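Local coordinates for GGDEF and EAL domain-containing protein (PDB 6PWK), which probably acts as a c-di-GMP receptor in Vibrio cholerae, linking this second messenger to the control of large adhesins and biofilm formation, at residues Leu182-Trp187 with Leu239-Ala244; Gln289-His294 with Asn322-Ala327. One frame throughout, in Å; residues are numbered along the deposited sequence.

How the interactions relate
Following the chain from the N terminus, interaction 1 comes first: Leu182-Trp187, at the start of helix 184-197, meets Leu239-Ala244, at the end of helix 232-241. It closes a loop of 51 residues that is about half strand, including 200-209 and 214-225, the rest mainly helix. Interaction 2 opens only later, bringing Gln289-His294 and Asn322-Ala327 together across 27 residues that contain strand 301-305. The two loops therefore stand in series, neither nested nor crossed, and their centres are 28 Å apart. Interaction 1 lies beside a c-di-GMP molecule that GGDEF residues help to hold, whereas interaction 2 joins helices 281-292 and 314-326 within the EAL domain.

Interaction 1: residues Leu182-Trp187 with Leu239-Ala244; sequences LGKQQW and LEQLNA. With C2E (9,9'-[(2R,3R,3aS,5S,7aR,9R,10R,10aS,12S,14aR)-3,5,10,12-tetrahydroxy-5,12-dioxidooctahydro-2H,7H-difuro[3,2-d:3',2'-j][1,3,7,9,2,8]tetraoxadiphosphacyclododecine-2,9-diyl]bis(2-amino-1,9-dihydro-6H-purin-6-one)), chain D.
Lys184 meets Gln241 because its chain starts opposite its own carbonyl carbon (chi1 -68°), continues nearly straight through CD and CE, and bends only at the last torsion (chi4 69°). The methylenes of this long chain lie obliquely against those of Gln241, with Lys184 CE 3.6 Å from Gln241 CG. The bend takes NZ to a salt bridge with Asp156, so lysine suits the place twice, by its apolar stem and by its charged end. Next to this pair along the segment, Leu242 offers CD1 as a single branch: it lies 3.5 Å from Lys184 O and 4.1 Å from Lys184 CB, and 4.2 Å from CG of Gln185, whose side chain runs at about a right angle to it.

The same first turn is a phosphate-binding helix N terminus. Gly183 is the N-cap, and its lack of a CB lets the ligand oxygen O3A approach its CA. The N-H of Lys184 is shared between C2E O3A (3.0 Å) and C2E O2A (3.1 Å), while Gln185 N gives a nearly straight bond to the phosphate oxygen O1P of C2E (2.7 Å, 167°). Helix-start N-H groups and the positive end of the helix dipole would probably favour the phosphate's negative charge. Gln186, at the third helical position, turns OE1 back to accept from the N-H of the N-cap residue Gly183 (2.8 Å). Arg28, Glu96 and Asp156, with Asp68 of the second subunit, also bind this c-di-GMP.

Helix 232-241 ends in a Schellman motif, in which Ala244 N bonds to Leu239 O, Asn243 N bonds weakly to Glu240 O, and Asn243, a residue type that tolerates positive phi, serves as the C-prime residue.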
ATOM      1  N   LEU A 182      19.193  17.006  -5.291  1.00 74.31           N
ATOM      2  CA  LEU A 182      17.863  17.223  -5.835  1.00 67.64           C
ATOM      3  C   LEU A 182      16.825  16.595  -4.917  1.00 58.30           C
ATOM      4  O   LEU A 182      17.120  15.656  -4.172  1.00 58.71           O
ATOM      5  CB  LEU A 182      17.728  16.633  -7.249  1.00 67.37           C
ATOM      6  CG  LEU A 182      18.633  17.202  -8.343  1.00 62.44           C
ATOM      7  CD1 LEU A 182      18.486  16.401  -9.625  1.00 51.84           C
ATOM      8  CD2 LEU A 182      18.312  18.666  -8.588  1.00 66.32           C
ATOM      9  N   GLY A 183      15.607  17.127  -4.974  1.00 52.42           N
ATOM     10  CA  GLY A 183      14.491  16.505  -4.294  1.00 45.62           C
ATOM     11  C   GLY A 183      14.042  15.239  -5.001  1.00 46.70           C
ATOM     12  O   GLY A 183      14.513  14.891  -6.085  1.00 53.95           O
ATOM     13  N   LYS A 184      13.100  14.536  -4.366  1.00 43.50           N
ATOM     14  CA  LYS A 184      12.652  13.252  -4.899  1.00 52.63           C
ATOM     15  C   LYS A 184      12.049  13.407  -6.289  1.00 49.75           C
ATOM     16  O   LYS A 184      12.378  12.651  -7.211  1.00 46.44           O
ATOM     17  CB  LYS A 184      11.645  12.605  -3.946  1.00 60.86           C
ATOM     18  CG  LYS A 184      12.229  12.154  -2.619  1.00 61.45           C
ATOM     19  CD  LYS A 184      11.244  11.272  -1.868  1.00 57.37           C
ATOM     20  CE  LYS A 184      11.759  10.907  -0.485  1.00 61.81           C
ATOM     21  NZ  LYS A 184      11.800  12.079   0.433  1.00 68.69           N
ATOM     22  N   GLN A 185      11.162  14.389  -6.461  1.00 52.17           N
ATOM     23  CA  GLN A 185      10.527  14.578  -7.762  1.00 51.49           C
ATOM     24  C   GLN A 185      11.510  15.105  -8.798  1.00 49.32           C
ATOM     25  O   GLN A 185      11.352  14.831  -9.993  1.00 53.18           O
ATOM     26  CB  GLN A 185       9.324  15.511  -7.624  1.00 44.37           C
ATOM     27  CG  GLN A 185       8.154  14.877  -6.889  1.00 54.31           C
ATOM     28  CD  GLN A 185       7.155  15.892  -6.375  1.00 79.02           C
ATOM     29  OE1 GLN A 185       6.904  16.916  -7.012  1.00 90.46           O
ATOM     30  NE2 GLN A 185       6.580  15.615  -5.212  1.00 90.08           N
ATOM     31  N   GLN A 186      12.528  15.853  -8.369  1.00 57.45           N
ATOM     32  CA  GLN A 186      13.544  16.311  -9.310  1.00 54.87           C
ATOM     33  C   GLN A 186      14.373  15.145  -9.835  1.00 62.72           C
ATOM     34  O   GLN A 186      14.677  15.085 -11.033  1.00 69.07           O
ATOM     35  CB  GLN A 186      14.439  17.358  -8.651  1.00 51.03           C
ATOM     36  CG  GLN A 186      13.765  18.703  -8.441  1.00 50.76           C
ATOM     37  CD  GLN A 186      14.615  19.665  -7.633  1.00 52.92           C
ATOM     38  OE1 GLN A 186      15.374  19.255  -6.756  1.00 64.58           O
ATOM     39  NE2 GLN A 186      14.494  20.952  -7.929  1.00 63.42           N
ATOM     40  N   TRP A 187      14.749  14.211  -8.956  1.00 56.91           N
ATOM     41  CA  TRP A 187      15.485  13.030  -9.400  1.00 51.88           C
ATOM     42  C   TRP A 187      14.673  12.230 -10.409  1.00 52.78           C
ATOM     43  O   TRP A 187      15.194  11.808 -11.448  1.00 50.51           O
ATOM     44  CB  TRP A 187      15.856  12.149  -8.205  1.00 47.15           C
ATOM     45  CG  TRP A 187      17.094  12.569  -7.471  1.00 50.05           C
ATOM     46  CD1 TRP A 187      17.177  12.964  -6.169  1.00 52.41           C
ATOM     47  CD2 TRP A 187      18.427  12.629  -7.994  1.00 51.11           C
ATOM     48  NE1 TRP A 187      18.477  13.267  -5.847  1.00 51.80           N
ATOM     49  CE2 TRP A 187      19.265  13.071  -6.950  1.00 53.74           C
ATOM     50  CE3 TRP A 187      18.995  12.351  -9.243  1.00 47.02           C
ATOM     51  CZ2 TRP A 187      20.638  13.244  -7.115  1.00 48.33           C
ATOM     52  CZ3 TRP A 187      20.359  12.524  -9.405  1.00 45.68           C
ATOM     53  CH2 TRP A 187      21.164  12.965  -8.348  1.00 49.00           C
ATOM     54  N   LEU A 239      13.143   7.079  -6.760  1.00 55.78           N
ATOM     55  CA  LEU A 239      12.245   6.305  -7.609  1.00 55.13           C
ATOM     56  C   LEU A 239      11.419   5.319  -6.792  1.00 56.71           C
ATOM     57  O   LEU A 239      10.228   5.125  -7.063  1.00 67.11           O
ATOM     58  CB  LEU A 239      13.040   5.574  -8.689  1.00 56.41           C
ATOM     59  CG  LEU A 239      13.902   6.451  -9.600  1.00 46.05           C
ATOM     60  CD1 LEU A 239      14.463   5.636 -10.755  1.00 42.87           C
ATOM     61  CD2 LEU A 239      13.104   7.641 -10.112  1.00 52.71           C
ATOM     62  N   GLU A 240      12.032   4.686  -5.790  1.00 57.82           N
ATOM     63  CA  GLU A 240      11.289   3.738  -4.965  1.00 60.54           C
ATOM     64  C   GLU A 240      10.296   4.455  -4.061  1.00 63.24           C
ATOM     65  O   GLU A 240       9.187   3.957  -3.832  1.00 62.85           O
ATOM     66  CB  GLU A 240      12.251   2.887  -4.139  1.00 68.25           C
ATOM     67  CG  GLU A 240      13.065   1.903  -4.959  1.00 77.41           C
ATOM     68  CD  GLU A 240      13.809   0.903  -4.098  1.00 82.96           C
ATOM     69  OE1 GLU A 240      14.819   1.286  -3.472  1.00 84.72           O
ATOM     70  OE2 GLU A 240      13.376  -0.268  -4.040  1.00 85.22           O
ATOM     71  N   GLN A 241      10.674   5.622  -3.535  1.00 62.19           N
ATOM     72  CA  GLN A 241       9.756   6.368  -2.681  1.00 63.23           C
ATOM     73  C   GLN A 241       8.568   6.902  -3.469  1.00 67.83           C
ATOM     74  O   GLN A 241       7.492   7.116  -2.899  1.00 81.20           O
ATOM     75  CB  GLN A 241      10.495   7.514  -1.991  1.00 65.94           C
ATOM     76  CG  GLN A 241      10.002   7.794  -0.584  1.00 82.22           C
ATOM     77  CD  GLN A 241      10.352   6.678   0.379  1.00 91.53           C
ATOM     78  OE1 GLN A 241      11.457   6.137   0.342  1.00 87.97           O
ATOM     79  NE2 GLN A 241       9.410   6.323   1.245  1.00100.20           N
ATOM     80  N   LEU A 242       8.739   7.116  -4.770  1.00 56.59           N
ATOM     81  CA  LEU A 242       7.670   7.593  -5.634  1.00 48.36           C
ATOM     82  C   LEU A 242       7.026   6.474  -6.444  1.00 47.97           C
ATOM     83  O   LEU A 242       6.247   6.758  -7.357  1.00 49.04           O
ATOM     84  CB  LEU A 242       8.199   8.680  -6.570  1.00 38.28           C
ATOM     85  CG  LEU A 242       8.777   9.933  -5.905  1.00 47.13           C
ATOM     86  CD1 LEU A 242       9.366  10.874  -6.948  1.00 46.85           C
ATOM     87  CD2 LEU A 242       7.725  10.645  -5.067  1.00 41.60           C
ATOM     88  N   ASN A 243       7.338   5.214  -6.129  1.00 49.19           N
ATOM     89  CA  ASN A 243       6.781   4.055  -6.832  1.00 53.69           C
ATOM     90  C   ASN A 243       6.997   4.164  -8.340  1.00 60.67           C
ATOM     91  O   ASN A 243       6.095   3.902  -9.141  1.00 66.83           O
ATOM     92  CB  ASN A 243       5.297   3.873  -6.508  1.00 59.76           C
ATOM     93  CG  ASN A 243       5.046   3.673  -5.026  1.00 69.01           C
ATOM     94  OD1 ASN A 243       5.268   2.589  -4.487  1.00 70.50           O
ATOM     95  ND2 ASN A 243       4.576   4.722  -4.360  1.00 76.75           N
ATOM     96  N   ALA A 244       8.211   4.555  -8.731  1.00 57.76           N
ATOM     97  CA  ALA A 244       8.546   4.730 -10.136  1.00 52.72           C
ATOM     98  C   ALA A 244       9.795   3.959 -10.550  1.00 49.69           C
ATOM     99  O   ALA A 244      10.247   4.111 -11.692  1.00 57.80           O
ATOM    100  CB  ALA A 244       8.731   6.218 -10.465  1.00 50.77           C
TER
HETATM  101  P1  C2E D 702      10.083  16.188  -3.048  1.00 60.51           P
HETATM  102  O2P C2E D 702       9.413  14.910  -2.606  1.00 62.34           O
HETATM  103  O1P C2E D 702      10.167  16.055  -4.538  1.00 56.05           O
HETATM  104  O5' C2E D 702       9.163  17.523  -2.867  1.00 61.63           O
HETATM  105  C5' C2E D 702       9.407  18.637  -3.665  1.00 68.28           C
HETATM  106  C4' C2E D 702       8.348  19.644  -3.161  1.00 75.40           C
HETATM  107  O4' C2E D 702       7.160  19.140  -3.352  1.00 78.54           O
HETATM  108  C3' C2E D 702       8.451  19.611  -1.624  1.00 73.17           C
HETATM  109  O3' C2E D 702       9.348  20.499  -1.151  1.00 69.12           O
HETATM  110  C2' C2E D 702       7.024  19.941  -1.142  1.00 70.42           C
HETATM  111  O2' C2E D 702       6.901  21.398  -0.845  1.00 79.69           O
HETATM  112  C1' C2E D 702       6.236  19.710  -2.161  1.00 73.14           C
HETATM  113  N9  C2E D 702       5.140  18.831  -1.835  1.00 73.69           N
HETATM  114  C8  C2E D 702       5.900  17.708  -1.862  1.00 72.85           C
HETATM  115  N7  C2E D 702       5.069  16.679  -1.563  1.00 65.52           N
HETATM  116  C5  C2E D 702       3.835  17.155  -1.368  1.00 70.61           C
HETATM  117  C6  C2E D 702       2.471  16.515  -1.008  1.00 80.94           C
HETATM  118  O6  C2E D 702       2.355  15.347  -0.842  1.00 85.05           O
HETATM  119  N1  C2E D 702       1.289  17.323  -0.866  1.00 86.93           N
HETATM  120  C2  C2E D 702       1.363  18.755  -1.056  1.00 86.03           C
HETATM  121  N2  C2E D 702       0.233  19.671  -0.936  1.00 95.45           N
HETATM  122  N3  C2E D 702       2.656  19.330  -1.393  1.00 79.51           N
HETATM  123  C4  C2E D 702       3.887  18.497  -1.546  1.00 72.80           C
HETATM  124  P11 C2E D 702       9.676  20.262   0.465  1.00 76.38           P
HETATM  125  O21 C2E D 702       8.529  19.985   1.412  1.00 83.57           O
HETATM  126  O11 C2E D 702      10.236  21.567   0.960  1.00 67.25           O
HETATM  127  O5A C2E D 702      10.961  19.217   0.466  1.00 77.94           O
HETATM  128  C5A C2E D 702      11.720  19.162  -0.713  1.00 66.63           C
HETATM  129  C4A C2E D 702      12.569  17.958  -0.660  1.00 64.72           C
HETATM  130  O4A C2E D 702      13.012  17.754   0.557  1.00 68.71           O
HETATM  131  C3A C2E D 702      11.625  16.627  -1.061  1.00 68.50           C
HETATM  132  O3A C2E D 702      11.647  16.372  -2.540  1.00 76.25           O
HETATM  133  C2A C2E D 702      12.127  15.678  -0.484  1.00 69.79           C
HETATM  134  O2A C2E D 702      13.215  15.101  -1.351  1.00 66.83           O
HETATM  135  C1A C2E D 702      12.728  16.304   0.887  1.00 65.00           C
HETATM  136  N91 C2E D 702      11.887  16.194   1.895  1.00 67.19           N
HETATM  137  C81 C2E D 702      10.928  17.045   2.296  1.00 67.80           C
HETATM  138  N71 C2E D 702      10.355  16.496   3.381  1.00 64.20           N
HETATM  139  C51 C2E D 702      10.960  15.337   3.633  1.00 65.49           C
HETATM  140  C61 C2E D 702      10.748  14.285   4.718  1.00 62.06           C
HETATM  141  O61 C2E D 702       9.904  14.470   5.518  1.00 61.53           O
HETATM  142  N11 C2E D 702      11.543  13.094   4.783  1.00 63.63           N
HETATM  143  C21 C2E D 702      12.572  12.875   3.801  1.00 55.04           C
HETATM  144  N21 C2E D 702      13.390  11.670   3.849  1.00 53.82           N
HETATM  145  N31 C2E D 702      12.768  13.892   2.764  1.00 54.66           N
HETATM  146  C41 C2E D 702      11.930  15.135   2.706  1.00 63.86           C

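Interaction 2: residues Gln289-His294 with Asn322-Ala327; sequences QTLSKH and NAVRNA
Leu291 and Ala327 mark the closest backbone approach, their CA atoms 6.0 Å apart, where the last turns of helices 281-292 and 314-326 come side by side. Asn326 N still bonds to Asn322 O, but the remaining bonds at both helix ends are weak: Ala327 N reaches both Ala323 O and Val324 O only weakly, and Lys293 N and His294 N likewise make weak bonds to Thr290 O and Leu291 O.

Across the gap the contact is entirely apolar. Leu291 has CG opposite its own carbonyl carbon (chi1 -78°), which carries the branched end over the neighbouring turn. Its CB meets the methyl of Ala327, CB to CB 3.5 Å, and its CD1 lies over the same methyl, 3.8 Å from Ala327 CB. That CD1 also rests on the backbone at Val324 CA (4.0 Å) and, more loosely, beside Val324 CG2 (4.5 Å). Alanine suits a point where two backbones come this near, because a methyl is all that has to fit; leucine supplies the reach to cover the turn before it.

Side chains also hold the end of helix 281-292. Ser292 OG donates to Gln289 O (2.7 Å), arriving 42° out of the carbonyl plane. His294 ND1 bonds to Thr290 O (3.1 Å, 156°), so this carbonyl receives a bond from the imidazole besides the weak one from Lys293 N, and the imidazole is fixed against its own turn.

In the TIM-barrel-like EAL fold, successive parallel strands are joined by helices outside the barrel. Here Leu291 and Val324 both touch Phe303 of strand 301-305, Leu291 also touches Leu301, and Val324 packs on Ile287, so the two helices share that intervening strand, while His294 reaches Ile257 and Glu261 of helix 245-261.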
ATOM      1  N   GLN A 289       5.262 -10.769 -19.999  1.00 77.91           N
ATOM      2  CA  GLN A 289       4.936 -10.421 -21.377  1.00 78.24           C
ATOM      3  C   GLN A 289       6.194 -10.210 -22.212  1.00 75.57           C
ATOM      4  O   GLN A 289       6.270 -10.671 -23.358  1.00 79.59           O
ATOM      5  CB  GLN A 289       4.053  -9.173 -21.400  1.00 76.37           C
ATOM      6  CG  GLN A 289       2.710  -9.350 -20.708  1.00 84.90           C
ATOM      7  CD  GLN A 289       1.974  -8.035 -20.513  1.00 92.21           C
ATOM      8  OE1 GLN A 289       2.580  -6.964 -20.512  1.00 91.76           O
ATOM      9  NE2 GLN A 289       0.659  -8.114 -20.348  1.00 93.74           N
ATOM     10  N   THR A 290       7.191  -9.523 -21.656  1.00 75.22           N
ATOM     11  CA  THR A 290       8.404  -9.249 -22.421  1.00 75.66           C
ATOM     12  C   THR A 290       9.291 -10.482 -22.536  1.00 73.75           C
ATOM     13  O   THR A 290       9.883 -10.721 -23.593  1.00 82.17           O
ATOM     14  CB  THR A 290       9.179  -8.094 -21.788  1.00 75.71           C
ATOM     15  OG1 THR A 290       9.576  -8.451 -20.457  1.00 86.99           O
ATOM     16  CG2 THR A 290       8.320  -6.846 -21.740  1.00 65.63           C
ATOM     17  N   LEU A 291       9.401 -11.274 -21.465  1.00 60.80           N
ATOM     18  CA  LEU A 291      10.233 -12.472 -21.528  1.00 63.27           C
ATOM     19  C   LEU A 291       9.687 -13.485 -22.525  1.00 68.26           C
ATOM     20  O   LEU A 291      10.460 -14.242 -23.124  1.00 72.64           O
ATOM     21  CB  LEU A 291      10.357 -13.108 -20.144  1.00 64.64           C
ATOM     22  CG  LEU A 291      11.333 -12.471 -19.153  1.00 69.83           C
ATOM     23  CD1 LEU A 291      11.415 -13.300 -17.880  1.00 74.98           C
ATOM     24  CD2 LEU A 291      12.707 -12.312 -19.780  1.00 62.44           C
ATOM     25  N   SER A 292       8.366 -13.520 -22.717  1.00 73.22           N
ATOM     26  CA  SER A 292       7.792 -14.418 -23.711  1.00 82.61           C
ATOM     27  C   SER A 292       8.092 -13.966 -25.134  1.00 91.59           C
ATOM     28  O   SER A 292       8.066 -14.793 -26.051  1.00 99.75           O
ATOM     29  CB  SER A 292       6.280 -14.534 -23.512  1.00 79.10           C
ATOM     30  OG  SER A 292       5.631 -13.308 -23.800  1.00 82.88           O
ATOM     31  N   LYS A 293       8.373 -12.682 -25.337  1.00 91.15           N
ATOM     32  CA  LYS A 293       8.708 -12.157 -26.653  1.00 93.56           C
ATOM     33  C   LYS A 293      10.192 -12.272 -26.980  1.00 93.28           C
ATOM     34  O   LYS A 293      10.591 -11.939 -28.102  1.00100.90           O
ATOM     35  CB  LYS A 293       8.265 -10.691 -26.765  1.00 95.34           C
ATOM     36  CG  LYS A 293       6.754 -10.507 -26.836  1.00101.83           C
ATOM     37  CD  LYS A 293       6.364  -9.050 -27.066  1.00104.85           C
ATOM     38  CE  LYS A 293       6.395  -8.242 -25.778  1.00105.59           C
ATOM     39  NZ  LYS A 293       5.889  -6.856 -25.987  1.00108.18           N
ATOM     40  N   HIS A 294      11.015 -12.732 -26.038  1.00 85.51           N
ATOM     41  CA  HIS A 294      12.446 -12.908 -26.257  1.00 79.47           C
ATOM     42  C   HIS A 294      12.902 -14.212 -25.599  1.00 82.26           C
ATOM     43  O   HIS A 294      13.788 -14.239 -24.747  1.00 82.23           O
ATOM     44  CB  HIS A 294      13.238 -11.717 -25.722  1.00 73.65           C
ATOM     45  CG  HIS A 294      12.799 -10.398 -26.276  1.00 77.34           C
ATOM     46  ND1 HIS A 294      11.855  -9.608 -25.656  1.00 76.77           N
ATOM     47  CD2 HIS A 294      13.172  -9.731 -27.394  1.00 80.34           C
ATOM     48  CE1 HIS A 294      11.667  -8.510 -26.367  1.00 78.63           C
ATOM     49  NE2 HIS A 294      12.454  -8.561 -27.426  1.00 78.94           N
ATOM     50  N   ASN A 322       8.389 -16.680 -10.045  1.00 68.27           N
ATOM     51  CA  ASN A 322       7.660 -17.632 -10.878  1.00 71.36           C
ATOM     52  C   ASN A 322       7.582 -17.148 -12.320  1.00 65.48           C
ATOM     53  O   ASN A 322       7.828 -17.915 -13.258  1.00 55.52           O
ATOM     54  CB  ASN A 322       6.260 -17.868 -10.310  1.00 78.06           C
ATOM     55  CG  ASN A 322       6.279 -18.659  -9.018  1.00 87.77           C
ATOM     56  OD1 ASN A 322       7.251 -19.350  -8.715  1.00 88.14           O
ATOM     57  ND2 ASN A 322       5.198 -18.568  -8.252  1.00 98.04           N
ATOM     58  N   ALA A 323       7.244 -15.870 -12.514  1.00 61.29           N
ATOM     59  CA  ALA A 323       7.181 -15.315 -13.861  1.00 61.96           C
ATOM     60  C   ALA A 323       8.533 -15.396 -14.556  1.00 69.44           C
ATOM     61  O   ALA A 323       8.609 -15.663 -15.761  1.00 76.12           O
ATOM     62  CB  ALA A 323       6.696 -13.866 -13.807  1.00 49.78           C
ATOM     63  N   VAL A 324       9.613 -15.174 -13.807  1.00 62.49           N
ATOM     64  CA  VAL A 324      10.949 -15.196 -14.395  1.00 61.32           C
ATOM     65  C   VAL A 324      11.326 -16.612 -14.816  1.00 62.80           C
ATOM     66  O   VAL A 324      11.797 -16.839 -15.939  1.00 64.15           O
ATOM     67  CB  VAL A 324      11.969 -14.596 -13.411  1.00 57.93           C
ATOM     68  CG1 VAL A 324      13.376 -15.057 -13.746  1.00 69.78           C
ATOM     69  CG2 VAL A 324      11.884 -13.078 -13.430  1.00 50.56           C
ATOM     70  N   ARG A 325      11.113 -17.587 -13.932  1.00 59.52           N
ATOM     71  CA  ARG A 325      11.487 -18.966 -14.241  1.00 62.74           C
ATOM     72  C   ARG A 325      10.537 -19.625 -15.234  1.00 76.20           C
ATOM     73  O   ARG A 325      10.973 -20.464 -16.029  1.00 84.58           O
ATOM     74  CB  ARG A 325      11.562 -19.790 -12.956  1.00 68.05           C
ATOM     75  CG  ARG A 325      12.934 -19.772 -12.299  1.00 73.70           C
ATOM     76  CD  ARG A 325      12.937 -20.496 -10.965  1.00 77.03           C
ATOM     77  NE  ARG A 325      14.284 -20.579 -10.407  1.00 81.13           N
ATOM     78  CZ  ARG A 325      14.560 -20.998  -9.178  1.00 82.44           C
ATOM     79  NH1 ARG A 325      13.581 -21.365  -8.365  1.00 80.18           N
ATOM     80  NH2 ARG A 325      15.816 -21.039  -8.756  1.00 90.23           N
ATOM     81  N   ASN A 326       9.250 -19.269 -15.214  1.00 85.51           N
ATOM     82  CA  ASN A 326       8.319 -19.849 -16.181  1.00 88.39           C
ATOM     83  C   ASN A 326       8.701 -19.491 -17.608  1.00 91.04           C
ATOM     84  O   ASN A 326       8.368 -20.228 -18.544  1.00 98.47           O
ATOM     85  CB  ASN A 326       6.887 -19.391 -15.900  1.00 86.34           C
ATOM     86  CG  ASN A 326       6.270 -20.091 -14.706  1.00 92.96           C
ATOM     87  OD1 ASN A 326       6.708 -21.172 -14.311  1.00100.63           O
ATOM     88  ND2 ASN A 326       5.243 -19.482 -14.129  1.00 93.22           N
ATOM     89  N   ALA A 327       9.395 -18.372 -17.797  1.00 81.92           N
ATOM     90  CA  ALA A 327       9.774 -17.897 -19.120  1.00 82.25           C
ATOM     91  C   ALA A 327      11.186 -18.306 -19.518  1.00 80.12           C
ATOM     92  O   ALA A 327      11.685 -17.843 -20.549  1.00 81.11           O
ATOM     93  CB  ALA A 327       9.632 -16.377 -19.189  1.00 81.10           C
TER